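PDB 5M11: immunoreactive 84kD antigen PG93 from Porphyromonas gingivalis, which is an essential bacterial surface component of the type IX secretion system and binds zinc and calcium ions. Local coordinates for residues D234-V239 and D268-G273; E23-T28 and Y282-E287; T262-A267 and A291-A296. All coordinates share one frame; numbering follows the deposited sequence.

Contact 1 of 3, residues D234-V239 and D268-G273; sequences DSRLYV and DVLGVG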
ATOM      1  N   ASP A 234     -25.377 -12.095 -16.170  1.00 67.23           N
ATOM      2  CA  ASP A 234     -24.264 -11.872 -15.262  1.00 68.40           C
ATOM      3  C   ASP A 234     -24.698 -11.030 -14.037  1.00 71.88           C
ATOM      4  O   ASP A 234     -24.038 -10.053 -13.658  1.00 72.74           O
ATOM      5  CB  ASP A 234     -23.065 -11.258 -16.012  1.00 74.68           C
ATOM      6  CG  ASP A 234     -22.490 -12.207 -17.054  1.00 96.21           C
ATOM      7  OD1 ASP A 234     -21.670 -13.070 -16.678  1.00 96.90           O
ATOM      8  OD2 ASP A 234     -22.878 -12.096 -18.248  1.00107.24           O
ATOM      9  N   SER A 235     -25.836 -11.439 -13.440  1.00 66.01           N
ATOM     10  CA  SER A 235     -26.386 -10.859 -12.217  1.00 63.82           C
ATOM     11  C   SER A 235     -25.614 -11.423 -11.052  1.00 63.86           C
ATOM     12  O   SER A 235     -25.063 -12.523 -11.184  1.00 63.32           O
ATOM     13  CB  SER A 235     -27.866 -11.200 -12.087  1.00 65.16           C
ATOM     14  OG  SER A 235     -28.663 -10.241 -12.755  1.00 76.54           O
ATOM     15  N   ARG A 236     -25.563 -10.703  -9.917  1.00 56.90           N
ATOM     16  CA  ARG A 236     -24.846 -11.189  -8.730  1.00 52.85           C
ATOM     17  C   ARG A 236     -25.852 -11.654  -7.664  1.00 52.74           C
ATOM     18  O   ARG A 236     -26.916 -11.043  -7.531  1.00 52.60           O
ATOM     19  CB  ARG A 236     -23.921 -10.089  -8.170  1.00 51.09           C
ATOM     20  CG  ARG A 236     -22.691  -9.772  -9.030  1.00 56.17           C
ATOM     21  CD  ARG A 236     -22.457  -8.268  -9.200  1.00 62.70           C
ATOM     22  NE  ARG A 236     -23.345  -7.681 -10.207  1.00 78.41           N
ATOM     23  CZ  ARG A 236     -23.699  -6.402 -10.250  1.00 99.36           C
ATOM     24  NH1 ARG A 236     -23.230  -5.544  -9.352  1.00 90.44           N
ATOM     25  NH2 ARG A 236     -24.525  -5.967 -11.199  1.00 86.89           N
ATOM     26  N   LEU A 237     -25.521 -12.719  -6.906  1.00 46.42           N
ATOM     27  CA  LEU A 237     -26.373 -13.223  -5.809  1.00 44.33           C
ATOM     28  C   LEU A 237     -25.702 -13.008  -4.462  1.00 48.45           C
ATOM     29  O   LEU A 237     -24.635 -13.560  -4.213  1.00 49.44           O
ATOM     30  CB  LEU A 237     -26.760 -14.720  -5.971  1.00 42.08           C
ATOM     31  CG  LEU A 237     -27.310 -15.468  -4.731  1.00 44.59           C
ATOM     32  CD1 LEU A 237     -28.744 -15.104  -4.429  1.00 45.29           C
ATOM     33  CD2 LEU A 237     -27.280 -16.934  -4.935  1.00 44.20           C
ATOM     34  N   TYR A 238     -26.350 -12.241  -3.585  1.00 44.15           N
ATOM     35  CA  TYR A 238     -25.887 -11.996  -2.219  1.00 41.92           C
ATOM     36  C   TYR A 238     -26.834 -12.725  -1.327  1.00 45.41           C
ATOM     37  O   TYR A 238     -28.053 -12.572  -1.436  1.00 45.37           O
ATOM     38  CB  TYR A 238     -25.777 -10.493  -1.891  1.00 44.10           C
ATOM     39  CG  TYR A 238     -24.903  -9.790  -2.901  1.00 47.09           C
ATOM     40  CD1 TYR A 238     -23.671 -10.321  -3.271  1.00 48.79           C
ATOM     41  CD2 TYR A 238     -25.371  -8.692  -3.610  1.00 50.35           C
ATOM     42  CE1 TYR A 238     -22.902  -9.742  -4.279  1.00 51.01           C
ATOM     43  CE2 TYR A 238     -24.608  -8.101  -4.618  1.00 53.28           C
ATOM     44  CZ  TYR A 238     -23.371  -8.630  -4.945  1.00 59.29           C
ATOM     45  OH  TYR A 238     -22.583  -8.066  -5.913  1.00 62.79           O
ATOM     46  N   VAL A 239     -26.274 -13.624  -0.547  1.00 42.41           N
ATOM     47  CA  VAL A 239     -27.001 -14.471   0.386  1.00 42.01           C
ATOM     48  C   VAL A 239     -27.023 -13.739   1.717  1.00 48.51           C
ATOM     49  O   VAL A 239     -26.073 -13.037   2.074  1.00 48.96           O
ATOM     50  CB  VAL A 239     -26.415 -15.914   0.453  1.00 43.74           C
ATOM     51  CG1 VAL A 239     -27.203 -16.810   1.408  1.00 43.09           C
ATOM     52  CG2 VAL A 239     -26.410 -16.543  -0.942  1.00 42.94           C
ATOM     53  N   ASP A 268     -25.313  -0.981  -9.704  1.00 77.67           N
ATOM     54  CA  ASP A 268     -23.950  -1.330  -9.314  1.00 76.41           C
ATOM     55  C   ASP A 268     -23.860  -1.626  -7.807  1.00 76.82           C
ATOM     56  O   ASP A 268     -23.376  -0.800  -7.027  1.00 78.58           O
ATOM     57  CB  ASP A 268     -22.968  -0.209  -9.735  1.00 82.73           C
ATOM     58  CG  ASP A 268     -23.075   0.286 -11.185  1.00100.57           C
ATOM     59  OD1 ASP A 268     -23.162  -0.563 -12.103  1.00100.81           O
ATOM     60  OD2 ASP A 268     -22.990   1.523 -11.403  1.00111.69           O
ATOM     61  N   VAL A 269     -24.368  -2.801  -7.416  1.00 67.83           N
ATOM     62  CA  VAL A 269     -24.398  -3.275  -6.031  1.00 64.25           C
ATOM     63  C   VAL A 269     -23.414  -4.434  -5.923  1.00 63.80           C
ATOM     64  O   VAL A 269     -23.568  -5.430  -6.627  1.00 62.33           O
ATOM     65  CB  VAL A 269     -25.829  -3.660  -5.566  1.00 65.84           C
ATOM     66  CG1 VAL A 269     -25.817  -4.183  -4.130  1.00 63.56           C
ATOM     67  CG2 VAL A 269     -26.790  -2.482  -5.709  1.00 68.52           C
ATOM     68  N   LEU A 270     -22.412  -4.289  -5.038  1.00 57.63           N
ATOM     69  CA  LEU A 270     -21.303  -5.218  -4.846  1.00 53.96           C
ATOM     70  C   LEU A 270     -21.442  -6.109  -3.599  1.00 57.64           C
ATOM     71  O   LEU A 270     -20.733  -7.126  -3.471  1.00 56.32           O
ATOM     72  CB  LEU A 270     -19.997  -4.410  -4.745  1.00 55.58           C
ATOM     73  CG  LEU A 270     -19.549  -3.604  -5.971  1.00 62.13           C
ATOM     74  CD1 LEU A 270     -18.236  -2.922  -5.710  1.00 63.71           C
ATOM     75  CD2 LEU A 270     -19.425  -4.479  -7.213  1.00 63.71           C
ATOM     76  N   GLY A 271     -22.337  -5.727  -2.691  1.00 53.37           N
ATOM     77  CA  GLY A 271     -22.550  -6.474  -1.461  1.00 50.01           C
ATOM     78  C   GLY A 271     -23.768  -6.017  -0.708  1.00 53.94           C
ATOM     79  O   GLY A 271     -24.236  -4.897  -0.919  1.00 57.39           O
ATOM     80  N   VAL A 272     -24.324  -6.906   0.133  1.00 47.77           N
ATOM     81  CA  VAL A 272     -25.502  -6.627   0.960  1.00 48.40           C
ATOM     82  C   VAL A 272     -25.308  -7.314   2.310  1.00 52.49           C
ATOM     83  O   VAL A 272     -24.805  -8.442   2.344  1.00 49.83           O
ATOM     84  CB  VAL A 272     -26.881  -7.021   0.327  1.00 50.77           C
ATOM     85  CG1 VAL A 272     -28.033  -6.552   1.211  1.00 51.48           C
ATOM     86  CG2 VAL A 272     -27.061  -6.454  -1.080  1.00 52.13           C
ATOM     87  N   GLY A 273     -25.735  -6.626   3.384  1.00 50.89           N
ATOM     88  CA  GLY A 273     -25.719  -7.097   4.766  1.00 50.46           C
ATOM     89  C   GLY A 273     -27.064  -6.910   5.444  1.00 55.89           C
ATOM     90  O   GLY A 273     -27.628  -5.817   5.394  1.00 59.03           O
TER
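The ring of Y238 reaches from strand 236-239 across to residues V269-V272 and lies almost flat on the glycine backbone there. Its CG stands anti to its own carbonyl carbon, beside the backbone N, and from this position one face of the ring comes down over G271. The CA of G271 sits 4.0 Å from the Y238 ring centroid and only 6° off the ring normal, a CH-pi contact. The tip of the ring is polar: Y238 OH donates to V269 O at 2.9 Å, approaching in the carbonyl plane on a lone pair with a C=O...O angle of 124°. The bond ties the ring's tip to the V269 carbonyl, while its face rests on G271. Two valines meet the CD2-CE2 side of the ring: V272 CG2 lies 3.8 Å from Y238 CD2, its side chain crossing that of Y238 at about a right angle, and V269 CG1 is 4.1 Å from Y238 CE2. R236, two residues earlier in the strand, bends at chi2 and chi3 so that its NH1 comes to 2.7 Å from V269 O. The D268 carboxylate is not in contact, with OD1 5.6 Å from R236 NH2, near enough for a weak, long-range attraction at most. The valines are backed in turn by strand 280-284. The contact joins the first strands of two successive four-stranded antiparallel sheets, an arrangement characteristic of adjacent blades of a beta-propeller.

Contact 2 of 3, residues E23-T28 and Y282-E287; sequences EKAVET and YIALGE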
ATOM      1  N   GLU A  23     -16.699  -2.577  -1.458  1.00 68.48           N
ATOM      2  CA  GLU A  23     -16.990  -3.786  -2.209  1.00 63.94           C
ATOM      3  C   GLU A  23     -17.795  -4.819  -1.401  1.00 62.91           C
ATOM      4  O   GLU A  23     -18.309  -5.765  -1.999  1.00 60.64           O
ATOM      5  CB  GLU A  23     -15.675  -4.394  -2.714  1.00 64.72           C
ATOM      6  CG  GLU A  23     -15.060  -3.605  -3.859  1.00 78.53           C
ATOM      7  CD  GLU A  23     -13.568  -3.753  -4.084  1.00107.40           C
ATOM      8  OE1 GLU A  23     -12.809  -3.760  -3.087  1.00106.83           O
ATOM      9  OE2 GLU A  23     -13.151  -3.765  -5.266  1.00106.38           O
ATOM     10  N   LYS A  24     -17.915  -4.640  -0.068  1.00 57.75           N
ATOM     11  CA  LYS A  24     -18.620  -5.568   0.831  1.00 54.11           C
ATOM     12  C   LYS A  24     -19.243  -4.834   2.021  1.00 61.03           C
ATOM     13  O   LYS A  24     -18.756  -3.763   2.402  1.00 65.74           O
ATOM     14  CB  LYS A  24     -17.667  -6.665   1.339  1.00 53.19           C
ATOM     15  CG  LYS A  24     -17.733  -7.945   0.514  1.00 60.23           C
ATOM     16  CD  LYS A  24     -16.423  -8.248  -0.164  1.00 65.54           C
ATOM     17  CE  LYS A  24     -16.533  -9.406  -1.113  1.00 71.61           C
ATOM     18  NZ  LYS A  24     -15.334  -9.463  -1.992  1.00 85.21           N
ATOM     19  N   ALA A  25     -20.315  -5.420   2.603  1.00 53.31           N
ATOM     20  CA  ALA A  25     -21.100  -4.881   3.718  1.00 53.29           C
ATOM     21  C   ALA A  25     -21.718  -6.007   4.532  1.00 55.94           C
ATOM     22  O   ALA A  25     -22.228  -6.973   3.955  1.00 53.18           O
ATOM     23  CB  ALA A  25     -22.192  -3.974   3.186  1.00 55.43           C
ATOM     24  N   VAL A  26     -21.647  -5.901   5.871  1.00 53.48           N
ATOM     25  CA  VAL A  26     -22.158  -6.886   6.839  1.00 51.17           C
ATOM     26  C   VAL A  26     -22.897  -6.143   7.964  1.00 60.60           C
ATOM     27  O   VAL A  26     -22.330  -5.198   8.538  1.00 62.97           O
ATOM     28  CB  VAL A  26     -20.998  -7.769   7.421  1.00 51.78           C
ATOM     29  CG1 VAL A  26     -21.439  -8.585   8.637  1.00 50.38           C
ATOM     30  CG2 VAL A  26     -20.377  -8.674   6.372  1.00 48.44           C
ATOM     31  N   GLU A  27     -24.123  -6.599   8.317  1.00 58.55           N
ATOM     32  CA  GLU A  27     -24.873  -6.030   9.441  1.00 62.52           C
ATOM     33  C   GLU A  27     -24.529  -6.755  10.752  1.00 69.68           C
ATOM     34  O   GLU A  27     -24.552  -7.982  10.797  1.00 67.23           O
ATOM     35  CB  GLU A  27     -26.397  -6.075   9.209  1.00 64.22           C
ATOM     36  CG  GLU A  27     -27.158  -5.218  10.215  1.00 78.06           C
ATOM     37  CD  GLU A  27     -28.632  -5.508  10.396  1.00 93.74           C
ATOM     38  OE1 GLU A  27     -29.283  -5.915   9.406  1.00 82.93           O
ATOM     39  OE2 GLU A  27     -29.150  -5.276  11.513  1.00 84.12           O
ATOM     40  N   THR A  28     -24.238  -5.972  11.814  1.00 71.68           N
ATOM     41  CA  THR A  28     -23.918  -6.371  13.202  1.00 72.66           C
ATOM     42  C   THR A  28     -25.040  -5.788  14.078  1.00 79.25           C
ATOM     43  O   THR A  28     -25.556  -4.741  13.683  1.00 82.02           O
ATOM     44  CB  THR A  28     -22.491  -5.838  13.533  1.00 84.63           C
ATOM     45  OG1 THR A  28     -21.527  -6.713  12.942  1.00 83.65           O
ATOM     46  CG2 THR A  28     -22.214  -5.629  15.042  1.00 85.54           C
ATOM     47  N   TYR A 282     -28.024  -3.190   4.476  1.00 65.55           N
ATOM     48  CA  TYR A 282     -26.913  -2.292   4.221  1.00 66.99           C
ATOM     49  C   TYR A 282     -26.240  -2.715   2.905  1.00 69.81           C
ATOM     50  O   TYR A 282     -25.841  -3.866   2.730  1.00 66.78           O
ATOM     51  CB  TYR A 282     -25.992  -2.264   5.443  1.00 68.19           C
ATOM     52  CG  TYR A 282     -26.709  -1.699   6.660  1.00 72.46           C
ATOM     53  CD1 TYR A 282     -26.826  -0.320   6.852  1.00 78.21           C
ATOM     54  CD2 TYR A 282     -27.323  -2.540   7.588  1.00 71.52           C
ATOM     55  CE1 TYR A 282     -27.501   0.203   7.954  1.00 79.82           C
ATOM     56  CE2 TYR A 282     -28.006  -2.025   8.691  1.00 75.13           C
ATOM     57  CZ  TYR A 282     -28.102  -0.654   8.862  1.00 84.70           C
ATOM     58  OH  TYR A 282     -28.810  -0.154   9.925  1.00 89.17           O
ATOM     59  N   ILE A 283     -26.234  -1.789   1.951  1.00 69.03           N
ATOM     60  CA  ILE A 283     -25.791  -1.928   0.560  1.00 68.56           C
ATOM     61  C   ILE A 283     -24.368  -1.360   0.370  1.00 73.03           C
ATOM     62  O   ILE A 283     -24.031  -0.337   0.967  1.00 76.18           O
ATOM     63  CB  ILE A 283     -26.836  -1.162  -0.359  1.00 74.76           C
ATOM     64  CG1 ILE A 283     -28.327  -1.519  -0.044  1.00 74.61           C
ATOM     65  CG2 ILE A 283     -26.566  -1.290  -1.859  1.00 75.75           C
ATOM     66  CD1 ILE A 283     -28.691  -3.058   0.085  1.00 80.01           C
ATOM     67  N   ALA A 284     -23.549  -2.034  -0.468  1.00 66.30           N
ATOM     68  CA  ALA A 284     -22.209  -1.610  -0.888  1.00 66.98           C
ATOM     69  C   ALA A 284     -22.322  -1.196  -2.360  1.00 73.92           C
ATOM     70  O   ALA A 284     -22.640  -2.024  -3.227  1.00 72.17           O
ATOM     71  CB  ALA A 284     -21.188  -2.727  -0.692  1.00 64.27           C
ATOM     72  N   LEU A 285     -22.184   0.103  -2.626  1.00 73.71           N
ATOM     73  CA  LEU A 285     -22.349   0.647  -3.967  1.00 75.30           C
ATOM     74  C   LEU A 285     -21.007   0.922  -4.625  1.00 82.42           C
ATOM     75  O   LEU A 285     -20.949   1.483  -5.718  1.00 85.06           O
ATOM     76  CB  LEU A 285     -23.227   1.907  -3.909  1.00 78.66           C
ATOM     77  CG  LEU A 285     -24.668   1.630  -3.469  1.00 80.65           C
ATOM     78  CD1 LEU A 285     -25.308   2.846  -2.892  1.00 84.43           C
ATOM     79  CD2 LEU A 285     -25.484   1.100  -4.602  1.00 80.87           C
ATOM     80  N   GLY A 286     -19.947   0.466  -3.972  1.00 78.92           N
ATOM     81  CA  GLY A 286     -18.587   0.595  -4.460  1.00 81.32           C
ATOM     82  C   GLY A 286     -18.080   2.015  -4.471  1.00 92.66           C
ATOM     83  O   GLY A 286     -17.899   2.625  -3.408  1.00 94.11           O
ATOM     84  N   GLU A 287     -17.880   2.552  -5.691  1.00 93.20           N
ATOM     85  CA  GLU A 287     -17.314   3.876  -5.932  1.00 99.36           C
ATOM     86  C   GLU A 287     -18.121   4.991  -5.219  1.00106.29           C
ATOM     87  O   GLU A 287     -17.587   6.084  -4.999  1.00110.41           O
ATOM     88  CB  GLU A 287     -17.170   4.139  -7.441  1.00103.72           C
ATOM     89  CG  GLU A 287     -15.725   4.324  -7.908  1.00118.48           C
ATOM     90  CD  GLU A 287     -14.915   3.086  -8.265  1.00139.59           C
ATOM     91  OE1 GLU A 287     -15.411   2.248  -9.054  1.00135.16           O
ATOM     92  OE2 GLU A 287     -13.749   2.995  -7.817  1.00134.89           O
TER
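E27 carries its CG anti to the backbone N (chi1 -167°) and runs extended beyond it, while Y282 holds its CG beside its own backbone N (chi1 -64°). These settings send the two side chains toward each other from strands 22-27 and 280-284, which run nearly antiparallel, and they cross obliquely. The methylene CG of E27 touches the tyrosine ring at CE2, 3.6 Å away. E27 CD lies in the plane of the Y282 ring, at its edge and 3.9 Å from CE2, with the carboxylate plane turned 71° from that of the ring. The carbon shaft of the glutamate thus takes the aromatic contact, and its oxygens have other partners: OE2 forms a salt bridge with K45 NZ and a hydrogen bond with S278 OG, and OE1 accepts from M275 N. Toward the start of strand 22-27 the meeting is between small groups. A25 CB approaches A284 CB at 4.2 Å and also lies 3.7 Å from Y282 O, whereas A284 CB rests 3.8 Å from K24 N. The short strand axes pass at 5.9 Å. There E23 and K24 both face V35, a classic beta bulge in the pairing with strand 32-36. Strand 22-27 begins the first and 280-284 belongs to the last of seven consecutive four-stranded sheets, consistent with first and last propeller blades meeting. Since the two segments share no direct hydrogen bond, apolar contact joins them, with a buried carboxylate held by several donors. Such an environment is consistent with an ionised E27, whose charge is met by K45.

Contact 3 of 3, residues T262-A267 and A291-A296; sequences TQFPIA and ASLLLA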
ATOM      1  N   THR A 262     -39.485  -8.392  -4.314  1.00 57.10           N
ATOM      2  CA  THR A 262     -39.587  -6.925  -4.336  1.00 58.75           C
ATOM      3  C   THR A 262     -38.435  -6.389  -5.186  1.00 61.82           C
ATOM      4  O   THR A 262     -37.290  -6.787  -4.987  1.00 61.22           O
ATOM      5  CB  THR A 262     -39.588  -6.319  -2.917  1.00 61.51           C
ATOM      6  OG1 THR A 262     -40.582  -6.933  -2.104  1.00 58.86           O
ATOM      7  CG2 THR A 262     -39.798  -4.824  -2.923  1.00 62.36           C
ATOM      8  N   GLN A 263     -38.739  -5.495  -6.124  1.00 58.68           N
ATOM      9  CA  GLN A 263     -37.754  -4.891  -7.002  1.00 58.37           C
ATOM     10  C   GLN A 263     -37.390  -3.475  -6.507  1.00 63.85           C
ATOM     11  O   GLN A 263     -38.255  -2.736  -6.020  1.00 65.42           O
ATOM     12  CB  GLN A 263     -38.302  -4.852  -8.428  1.00 60.98           C
ATOM     13  CG  GLN A 263     -37.239  -4.954  -9.508  1.00 82.44           C
ATOM     14  CD  GLN A 263     -37.824  -4.721 -10.881  1.00109.09           C
ATOM     15  OE1 GLN A 263     -38.811  -5.363 -11.290  1.00103.30           O
ATOM     16  NE2 GLN A 263     -37.217  -3.801 -11.628  1.00105.72           N
ATOM     17  N   PHE A 264     -36.098  -3.119  -6.610  1.00 59.26           N
ATOM     18  CA  PHE A 264     -35.575  -1.817  -6.212  1.00 61.11           C
ATOM     19  C   PHE A 264     -34.659  -1.255  -7.291  1.00 68.12           C
ATOM     20  O   PHE A 264     -33.722  -1.948  -7.701  1.00 65.77           O
ATOM     21  CB  PHE A 264     -34.798  -1.912  -4.889  1.00 60.91           C
ATOM     22  CG  PHE A 264     -35.578  -2.405  -3.704  1.00 60.73           C
ATOM     23  CD1 PHE A 264     -36.368  -1.536  -2.962  1.00 67.34           C
ATOM     24  CD2 PHE A 264     -35.485  -3.724  -3.293  1.00 58.70           C
ATOM     25  CE1 PHE A 264     -37.073  -1.987  -1.843  1.00 67.66           C
ATOM     26  CE2 PHE A 264     -36.184  -4.172  -2.173  1.00 61.21           C
ATOM     27  CZ  PHE A 264     -36.970  -3.299  -1.451  1.00 62.41           C
ATOM     28  N   PRO A 265     -34.851   0.005  -7.737  1.00 69.76           N
ATOM     29  CA  PRO A 265     -33.934   0.562  -8.743  1.00 72.02           C
ATOM     30  C   PRO A 265     -32.578   0.995  -8.130  1.00 79.40           C
ATOM     31  O   PRO A 265     -32.302   2.188  -7.979  1.00 83.61           O
ATOM     32  CB  PRO A 265     -34.725   1.730  -9.322  1.00 77.34           C
ATOM     33  CG  PRO A 265     -35.606   2.161  -8.220  1.00 82.43           C
ATOM     34  CD  PRO A 265     -35.890   0.984  -7.350  1.00 74.16           C
ATOM     35  N   ILE A 266     -31.732   0.013  -7.775  1.00 73.40           N
ATOM     36  CA  ILE A 266     -30.395   0.262  -7.226  1.00 74.17           C
ATOM     37  C   ILE A 266     -29.377  -0.369  -8.163  1.00 78.90           C
ATOM     38  O   ILE A 266     -29.310  -1.603  -8.264  1.00 76.86           O
ATOM     39  CB  ILE A 266     -30.155  -0.210  -5.753  1.00 75.01           C
ATOM     40  CG1 ILE A 266     -31.424  -0.173  -4.849  1.00 76.06           C
ATOM     41  CG2 ILE A 266     -29.009   0.562  -5.123  1.00 77.30           C
ATOM     42  CD1 ILE A 266     -31.978   1.198  -4.441  1.00 92.09           C
ATOM     43  N   ALA A 267     -28.577   0.475  -8.823  1.00 78.22           N
ATOM     44  CA  ALA A 267     -27.524   0.071  -9.748  1.00 78.08           C
ATOM     45  C   ALA A 267     -26.198  -0.222  -9.026  1.00 82.08           C
ATOM     46  O   ALA A 267     -25.983   0.236  -7.903  1.00 82.20           O
ATOM     47  CB  ALA A 267     -27.304   1.162 -10.774  1.00 83.39           C
ATOM     48  N   ALA A 291     -24.853   2.520   1.925  1.00 80.64           N
ATOM     49  CA  ALA A 291     -26.237   3.014   1.923  1.00 81.96           C
ATOM     50  C   ALA A 291     -27.118   2.001   2.606  1.00 80.84           C
ATOM     51  O   ALA A 291     -26.824   0.814   2.534  1.00 76.50           O
ATOM     52  CB  ALA A 291     -26.731   3.266   0.502  1.00 83.38           C
ATOM     53  N   SER A 292     -28.176   2.458   3.285  1.00 77.90           N
ATOM     54  CA  SER A 292     -29.146   1.597   3.960  1.00 74.63           C
ATOM     55  C   SER A 292     -30.462   1.566   3.169  1.00 77.76           C
ATOM     56  O   SER A 292     -30.822   2.576   2.569  1.00 82.03           O
ATOM     57  CB  SER A 292     -29.384   2.075   5.383  1.00 79.64           C
ATOM     58  OG  SER A 292     -29.815   3.422   5.375  1.00 92.79           O
ATOM     59  N   LEU A 293     -31.180   0.425   3.169  1.00 68.00           N
ATOM     60  CA  LEU A 293     -32.434   0.291   2.445  1.00 66.84           C
ATOM     61  C   LEU A 293     -33.482  -0.414   3.279  1.00 68.84           C
ATOM     62  O   LEU A 293     -33.260  -1.543   3.691  1.00 65.00           O
ATOM     63  CB  LEU A 293     -32.193  -0.494   1.137  1.00 63.81           C
ATOM     64  CG  LEU A 293     -33.424  -0.870   0.279  1.00 66.85           C
ATOM     65  CD1 LEU A 293     -33.881   0.301  -0.602  1.00 69.64           C
ATOM     66  CD2 LEU A 293     -33.113  -2.052  -0.582  1.00 63.83           C
ATOM     67  N   LEU A 294     -34.648   0.232   3.476  1.00 68.90           N
ATOM     68  CA  LEU A 294     -35.796  -0.356   4.172  1.00 68.58           C
ATOM     69  C   LEU A 294     -36.396  -1.384   3.219  1.00 72.83           C
ATOM     70  O   LEU A 294     -36.698  -1.048   2.067  1.00 74.12           O
ATOM     71  CB  LEU A 294     -36.812   0.736   4.574  1.00 73.08           C
ATOM     72  CG  LEU A 294     -38.041   0.305   5.393  1.00 77.71           C
ATOM     73  CD1 LEU A 294     -37.696   0.081   6.847  1.00 78.71           C
ATOM     74  CD2 LEU A 294     -39.115   1.330   5.310  1.00 80.89           C
ATOM     75  N   LEU A 295     -36.506  -2.644   3.653  1.00 67.70           N
ATOM     76  CA  LEU A 295     -36.969  -3.719   2.770  1.00 64.73           C
ATOM     77  C   LEU A 295     -38.509  -3.708   2.584  1.00 72.19           C
ATOM     78  O   LEU A 295     -39.192  -4.665   2.965  1.00 72.02           O
ATOM     79  CB  LEU A 295     -36.450  -5.078   3.267  1.00 60.61           C
ATOM     80  CG  LEU A 295     -34.925  -5.219   3.308  1.00 62.38           C
ATOM     81  CD1 LEU A 295     -34.490  -6.236   4.337  1.00 59.94           C
ATOM     82  CD2 LEU A 295     -34.358  -5.515   1.948  1.00 61.87           C
ATOM     83  N   ALA A 296     -39.020  -2.626   1.938  1.00 71.29           N
ATOM     84  CA  ALA A 296     -40.429  -2.345   1.631  1.00 73.30           C
ATOM     85  C   ALA A 296     -40.556  -1.794   0.207  1.00 79.81           C
ATOM     86  O   ALA A 296     -39.767  -0.940  -0.179  1.00 81.47           O
ATOM     87  CB  ALA A 296     -40.980  -1.347   2.636  1.00 78.33           C
TER
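Over the face of the F264 ring sits a methyl of L293: CD2 is 3.8 Å from the ring centroid and 4° off the normal, a CH-pi contact. Its partner methyl, L293 CD1, meets the ring at F264 CD1, 3.9 Å away, so both branches of the leucine bear on the aromatic. At the ring's edge, near its plane, lies A296 O, 3.3 Å from F264 CE1, and the backbone of L295 passes by F264 CZ with its CA at 4.2 Å. Further out, I266 adds CD1 at 4.4 Å from L293 CD1, and T262 CG2 brushes the backbone of A296. Two inverse gamma turns shape the backbone here: one centred on P265, closed by I266 N to F264 O, precedes I266, and one centred on L295, closed by A296 N to L294 O, lies beside the ring. F264 also lies on F254 of strand 252-256. The contact therefore packs one propeller blade on the next, the last strand of one antiparallel sheet, 260-264, meeting the third strand of its successor, 290-294, which lies between 280-284 and 302-303.

In the fold
Strand 22-27 opens the first of seven consecutive four-stranded sheets ending with strand 302-303, in keeping with a seven-bladed propeller. Contact 2 spans almost all of this interval, bringing the first strand of the first sheet to the second strand of the last, and so closes the ring. Contact 1 falls within that span, joining the first strands of the sixth and seventh sheets. Contact 3, between residues 262-267 and 291-296, starts before contact 1 ends and finishes after contact 2 does, so it crosses both. All three meet on the last sheet: strand 280-284 lies between 271-273 and 290-294, coupling contact 2 to contacts 1 and 3 by backbone pairing.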